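Local coordinates for protein thiamine pyrophosphokinase (Candida albicans, PDB 2G9Z) that probably catalyses the magnesium-dependent transfer of a pyrophosphate group from ATP to thiamine, making thiamine diphosphate, the coenzyme form of vitamin B1, at residues A[63-68]-A[205-210]; A[256-261]-A[321-326]. One frame throughout, in Å; residues are numbered along the deposited sequence.

Contact 1 (A[63-68]-A[205-210]); sequences HNVLLI and ITIYVL
His63 meets Ile205 at one end of the pairing, with its CB only 3.3 Å from Ile205 CD1. That methyl is not extended away from CA but bent back beside it (chi2 -62°), which carries it to the histidine. The imidazole hydrogen-bonds through ND1 to Glu85 OE1 and meets the Tyr167 ring edge to face, while the carbonyl O of His63 accepts a hydrogen bond from Thr206 N. At Asn64 the side chain lies alongside that of Thr206, pointing the same way. Its CG also reaches the edge of the Tyr208 ring, 3.9 Å from CE2, with the amide and ring planes turned 77° apart. Val65 faces the other side of the sheet, where its CG2 touches Ile205 CG2 at 3.9 Å; its backbone N bonds to Thr206 O and its O accepts from Tyr208 N at 2.8 Å. Leu66 returns to the Tyr208 side, sending CD1 over to Leu210 CG at 4.0 Å, against helix 77-81. Leu67 rejoins Val65, laying CB against Ile207 CG2 at 4.1 Å and against Val209 CG2, and helix 155-170 packs on Val65 and Leu67. Its N and O bond to Tyr208 O and Leu210 N, so alternate residues of each strand give both N and O to the pairing, as in parallel sheets. Ile68 ends the walk with a loose touch of CG1 on Leu210 CD1. Strands 86-90, 122-125 and 144-147 extend the sheet beyond 64-68, whereas 237-242 extends it beyond 205-210: this is the topological switch point of a Rossmann-like alpha/beta sheet.

Contact 2 (A[256-261]-A[321-326]); sequences NYISYK and TGFIVE
Phe323 and Ile258 meet with the phenyl CG standing between its own backbone N and carbonyl carbon (chi1 60°), on the side where the ring meets the isoleucine. Tyr260 has its CG in a similar place but well short of a staggered torsion (chi1 34°); one face of its ring takes the carbonyl carbon of Thr321, and Gly322 N lies 3.4 Å from Tyr260 CZ. The first pairing is a CH-pi contact: Ile258 CB lies over one face of the phenyl ring, 3.7 Å from the centroid and 22° off the normal. Both branches of the isoleucine follow, CG2 meeting CE1 at 3.5 Å and CD1 meeting CE2 at 3.6 Å. Tyr260 crosses Phe323 at about a right angle and brings OH to its rim, 3.6 Å from Phe323 CD1, while that hydroxyl bonds to the carbonyl O of Gly319.

The strands run antiparallel inside the beta-sandwich known for the thiamine-binding domain of this family. Leu251, from strand 246-251 of the other sheet, touches Asn256, Ile258 and Val325, placing their face toward the interior.

Val325 O is gripped twice by Asn256, by the backbone N at 2.8 Å and by ND2 at 3.3 Å, the two donors arriving from opposite faces of the carbonyl plane. Lys252 O and Asn45 hold the same amide through ND2 and OD1. On the other face of the sheet, Tyr257 lays CD1 against Ile324 CG1 at 3.8 Å, and a water modelled very close to both its OH and Thr321 OG1 may link them, though that bridge is doubtful.

In the fold
Both contacts are largely buried, yet they belong to different parts of the fold, their centres 21 Å apart and their nearest atoms about 11 Å apart. Contact 1 lies near the middle of the molecule, where helices sandwich a parallel sheet; its side chains are mostly aliphatic and its backbone bonds regular. Contact 2 sits farther out, where its two strands pair antiparallel and no helix intervenes between them in the chain, and mixes aromatic rings with a side-chain amide. They share no strand. The sheet of contact 1 nevertheless continues through 237-242 and 246-251 into the layer packed against contact 2, so one long sheet ties the alpha/beta part to the beta-sandwich.

Contact 1 (A[63-68]-A[205-210])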
loop_
_atom_site.group_PDB
_atom_site.type_symbol
_atom_site.label_atom_id
_atom_site.label_comp_id
_atom_site.label_asym_id
_atom_site.label_seq_id
_atom_site.Cartn_x
_atom_site.Cartn_y
_atom_site.Cartn_z
ATOM N N HIS A 63 25.963 9.912 -1.408
ATOM C CA HIS A 63 25.480 10.156 -0.051
ATOM C C HIS A 63 24.309 9.241 0.287
ATOM O O HIS A 63 23.145 9.621 0.140
ATOM C CB HIS A 63 25.056 11.618 0.104
ATOM C CG HIS A 63 26.196 12.585 0.042
ATOM N ND1 HIS A 63 27.189 12.625 0.999
ATOM C CD2 HIS A 63 26.508 13.542 -0.864
ATOM C CE1 HIS A 63 28.064 13.564 0.683
ATOM N NE2 HIS A 63 27.674 14.135 -0.443
ATOM N N ASN A 64 24.633 8.036 0.746
ATOM C CA ASN A 64 23.633 7.040 1.107
ATOM C C ASN A 64 23.181 7.150 2.554
ATOM O O ASN A 64 23.993 7.197 3.479
ATOM C CB ASN A 64 24.179 5.633 0.863
ATOM C CG ASN A 64 24.378 5.330 -0.608
ATOM O OD1 ASN A 64 25.075 4.381 -0.966
ATOM N ND2 ASN A 64 23.760 6.129 -1.470
ATOM N N VAL A 65 21.867 7.173 2.731
ATOM C CA VAL A 65 21.250 7.263 4.040
ATOM C C VAL A 65 20.305 6.083 4.190
ATOM O O VAL A 65 19.628 5.703 3.233
ATOM C CB VAL A 65 20.405 8.549 4.173
ATOM C CG1 VAL A 65 19.743 8.596 5.547
ATOM C CG2 VAL A 65 21.271 9.769 3.936
ATOM N N LEU A 66 20.269 5.506 5.386
ATOM C CA LEU A 66 19.371 4.399 5.683
ATOM C C LEU A 66 18.365 4.887 6.720
ATOM O O LEU A 66 18.745 5.326 7.807
ATOM C CB LEU A 66 20.141 3.200 6.248
ATOM C CG LEU A 66 19.287 2.002 6.686
ATOM C CD1 LEU A 66 18.529 1.451 5.489
ATOM C CD2 LEU A 66 20.167 0.919 7.291
ATOM N N LEU A 67 17.085 4.835 6.373
ATOM C CA LEU A 67 16.032 5.258 7.284
ATOM C C LEU A 67 15.263 4.008 7.681
ATOM O O LEU A 67 14.736 3.298 6.824
ATOM C CB LEU A 67 15.110 6.266 6.599
ATOM C CG LEU A 67 13.877 6.732 7.381
ATOM C CD1 LEU A 67 14.266 7.178 8.790
ATOM C CD2 LEU A 67 13.216 7.882 6.618
ATOM N N ILE A 68 15.201 3.740 8.981
ATOM C CA ILE A 68 14.527 2.547 9.480
ATOM C C ILE A 68 13.249 2.823 10.250
ATOM O O ILE A 68 13.277 3.394 11.341
ATOM C CB ILE A 68 15.474 1.735 10.390
ATOM C CG1 ILE A 68 16.791 1.470 9.654
ATOM C CG2 ILE A 68 14.801 0.420 10.811
ATOM C CD1 ILE A 68 17.884 0.900 10.529
ATOM N N ILE A 205 21.455 13.077 -2.689
ATOM C CA ILE A 205 21.232 12.168 -1.577
ATOM C C ILE A 205 20.364 10.990 -2.007
ATOM O O ILE A 205 19.389 11.158 -2.737
ATOM C CB ILE A 205 20.509 12.889 -0.409
ATOM C CG1 ILE A 205 21.270 14.158 -0.017
ATOM C CG2 ILE A 205 20.376 11.953 0.783
ATOM C CD1 ILE A 205 22.664 13.907 0.481
ATOM N N THR A 206 20.737 9.802 -1.554
ATOM C CA THR A 206 19.980 8.591 -1.836
ATOM C C THR A 206 19.553 8.049 -0.478
ATOM O O THR A 206 20.394 7.722 0.362
ATOM C CB THR A 206 20.836 7.526 -2.561
ATOM O OG1 THR A 206 21.194 8.003 -3.865
ATOM C CG2 THR A 206 20.056 6.226 -2.703
ATOM N N ILE A 207 18.245 7.983 -0.255
ATOM C CA ILE A 207 17.719 7.488 1.007
ATOM C C ILE A 207 17.015 6.144 0.849
ATOM O O ILE A 207 15.995 6.041 0.169
ATOM C CB ILE A 207 16.697 8.463 1.622
ATOM C CG1 ILE A 207 17.298 9.862 1.746
ATOM C CG2 ILE A 207 16.274 7.953 3.004
ATOM C CD1 ILE A 207 16.297 10.904 2.235
ATOM N N TYR A 208 17.576 5.121 1.480
ATOM C CA TYR A 208 16.998 3.786 1.461
ATOM C C TYR A 208 16.093 3.726 2.681
ATOM O O TYR A 208 16.550 3.929 3.808
ATOM C CB TYR A 208 18.109 2.738 1.551
ATOM C CG TYR A 208 18.976 2.692 0.311
ATOM C CD1 TYR A 208 18.498 2.135 -0.874
ATOM C CD2 TYR A 208 20.256 3.242 0.309
ATOM C CE1 TYR A 208 19.273 2.127 -2.034
ATOM C CE2 TYR A 208 21.040 3.240 -0.846
ATOM C CZ TYR A 208 20.540 2.681 -2.013
ATOM O OH TYR A 208 21.307 2.682 -3.158
ATOM N N VAL A 209 14.807 3.474 2.458
ATOM C CA VAL A 209 13.850 3.418 3.556
ATOM C C VAL A 209 13.323 2.003 3.806
ATOM O O VAL A 209 12.796 1.360 2.894
ATOM C CB VAL A 209 12.638 4.346 3.281
ATOM C CG1 VAL A 209 11.700 4.353 4.484
ATOM C CG2 VAL A 209 13.115 5.760 2.956
ATOM N N LEU A 210 13.465 1.524 5.040
ATOM C CA LEU A 210 12.969 0.196 5.420
ATOM C C LEU A 210 11.709 0.295 6.282
ATOM O O LEU A 210 11.572 1.221 7.083
ATOM C CB LEU A 210 14.024 -0.572 6.225
ATOM C CG LEU A 210 15.354 -0.915 5.561
ATOM C CD1 LEU A 210 16.252 -1.626 6.571
ATOM C CD2 LEU A 210 15.104 -1.788 4.337
#

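Contact 2 (A[256-261]-A[321-326])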
loop_
_atom_site.group_PDB
_atom_site.type_symbol
_atom_site.label_atom_id
_atom_site.label_comp_id
_atom_site.label_asym_id
_atom_site.label_seq_id
_atom_site.Cartn_x
_atom_site.Cartn_y
_atom_site.Cartn_z
ATOM N N ASN A 256 13.054 7.782 -18.595
ATOM C CA ASN A 256 13.762 7.147 -17.491
ATOM C C ASN A 256 14.438 5.888 -18.011
ATOM O O ASN A 256 13.817 5.084 -18.698
ATOM C CB ASN A 256 12.790 6.740 -16.372
ATOM C CG ASN A 256 12.152 7.928 -15.682
ATOM O OD1 ASN A 256 12.713 8.506 -14.740
ATOM N ND2 ASN A 256 10.976 8.304 -16.150
ATOM N N TYR A 257 15.713 5.722 -17.695
ATOM C CA TYR A 257 16.429 4.525 -18.101
ATOM C C TYR A 257 16.801 3.806 -16.814
ATOM O O TYR A 257 17.575 4.321 -16.011
ATOM C CB TYR A 257 17.691 4.875 -18.901
ATOM C CG TYR A 257 18.574 3.675 -19.197
ATOM C CD1 TYR A 257 18.050 2.527 -19.789
ATOM C CD2 TYR A 257 19.933 3.688 -18.877
ATOM C CE1 TYR A 257 18.856 1.417 -20.055
ATOM C CE2 TYR A 257 20.749 2.585 -19.137
ATOM C CZ TYR A 257 20.206 1.455 -19.725
ATOM O OH TYR A 257 21.008 0.364 -19.981
ATOM N N ILE A 258 16.212 2.635 -16.602
ATOM C CA ILE A 258 16.483 1.849 -15.405
ATOM C C ILE A 258 17.470 0.767 -15.812
ATOM O O ILE A 258 17.173 -0.031 -16.693
ATOM C CB ILE A 258 15.194 1.180 -14.855
ATOM C CG1 ILE A 258 14.174 2.241 -14.432
ATOM C CG2 ILE A 258 15.533 0.296 -13.666
ATOM C CD1 ILE A 258 13.522 2.984 -15.587
ATOM N N SER A 259 18.642 0.742 -15.178
ATOM C CA SER A 259 19.654 -0.251 -15.526
ATOM C C SER A 259 20.187 -1.035 -14.338
ATOM O O SER A 259 20.084 -0.606 -13.190
ATOM C CB SER A 259 20.824 0.417 -16.258
ATOM O OG SER A 259 21.524 1.303 -15.403
ATOM N N TYR A 260 20.764 -2.193 -14.643
ATOM C CA TYR A 260 21.330 -3.096 -13.648
ATOM C C TYR A 260 22.246 -4.074 -14.385
ATOM O O TYR A 260 22.110 -4.247 -15.593
ATOM C CB TYR A 260 20.204 -3.857 -12.946
ATOM C CG TYR A 260 19.031 -4.149 -13.860
ATOM C CD1 TYR A 260 17.932 -3.290 -13.908
ATOM C CD2 TYR A 260 19.053 -5.238 -14.726
ATOM C CE1 TYR A 260 16.891 -3.505 -14.803
ATOM C CE2 TYR A 260 18.017 -5.464 -15.626
ATOM C CZ TYR A 260 16.941 -4.591 -15.661
ATOM O OH TYR A 260 15.932 -4.780 -16.574
ATOM N N LYS A 261 23.175 -4.705 -13.668
ATOM C CA LYS A 261 24.103 -5.663 -14.284
ATOM C C LYS A 261 23.296 -6.664 -15.104
ATOM O O LYS A 261 23.529 -6.836 -16.299
ATOM C CB LYS A 261 24.905 -6.395 -13.204
ATOM C CG LYS A 261 25.740 -7.552 -13.716
ATOM C CD LYS A 261 26.263 -8.395 -12.555
ATOM C CE LYS A 261 27.039 -9.603 -13.052
ATOM N NZ LYS A 261 28.246 -9.201 -13.826
ATOM N N THR A 321 19.545 -6.005 -19.114
ATOM C CA THR A 321 20.457 -5.059 -18.487
ATOM C C THR A 321 19.786 -3.729 -18.168
ATOM O O THR A 321 20.404 -2.833 -17.593
ATOM C CB THR A 321 21.658 -4.781 -19.406
ATOM O OG1 THR A 321 21.202 -4.124 -20.594
ATOM C CG2 THR A 321 22.333 -6.086 -19.797
ATOM N N GLY A 322 18.524 -3.600 -18.554
ATOM C CA GLY A 322 17.809 -2.370 -18.284
ATOM C C GLY A 322 16.594 -2.214 -19.165
ATOM O O GLY A 322 16.375 -3.004 -20.078
ATOM N N PHE A 323 15.790 -1.198 -18.875
ATOM C CA PHE A 323 14.597 -0.920 -19.657
ATOM C C PHE A 323 14.311 0.573 -19.613
ATOM O O PHE A 323 14.885 1.307 -18.805
ATOM C CB PHE A 323 13.390 -1.703 -19.124
ATOM C CG PHE A 323 13.026 -1.384 -17.694
ATOM C CD1 PHE A 323 13.634 -2.060 -16.635
ATOM C CD2 PHE A 323 12.061 -0.413 -17.409
ATOM C CE1 PHE A 323 13.287 -1.777 -15.302
ATOM C CE2 PHE A 323 11.704 -0.120 -16.088
ATOM C CZ PHE A 323 12.318 -0.803 -15.030
ATOM N N ILE A 324 13.415 1.024 -20.478
ATOM C CA ILE A 324 13.081 2.433 -20.525
ATOM C C ILE A 324 11.603 2.724 -20.313
ATOM O O ILE A 324 10.737 2.036 -20.850
ATOM C CB ILE A 324 13.486 3.039 -21.879
ATOM C CG1 ILE A 324 15.011 3.016 -22.021
ATOM C CG2 ILE A 324 12.924 4.457 -22.014
ATOM C CD1 ILE A 324 15.500 3.408 -23.397
ATOM N N VAL A 325 11.317 3.743 -19.513
ATOM C CA VAL A 325 9.935 4.156 -19.319
ATOM C C VAL A 325 9.871 5.662 -19.460
ATOM O O VAL A 325 10.616 6.395 -18.801
ATOM C CB VAL A 325 9.365 3.785 -17.935
ATOM C CG1 VAL A 325 7.933 4.326 -17.811
ATOM C CG2 VAL A 325 9.373 2.275 -17.751
ATOM N N GLU A 326 9.003 6.120 -20.350
ATOM C CA GLU A 326 8.807 7.547 -20.534
ATOM C C GLU A 326 7.435 7.815 -19.932
ATOM O O GLU A 326 6.501 7.055 -20.158
ATOM C CB GLU A 326 8.822 7.911 -22.016
ATOM C CG GLU A 326 8.522 9.375 -22.283
ATOM C CD GLU A 326 8.780 9.764 -23.724
ATOM O OE1 GLU A 326 8.413 8.980 -24.625
ATOM O OE2 GLU A 326 9.342 10.855 -23.955
HETATM O O HOH W 1 20.137 -1.823 -20.842
#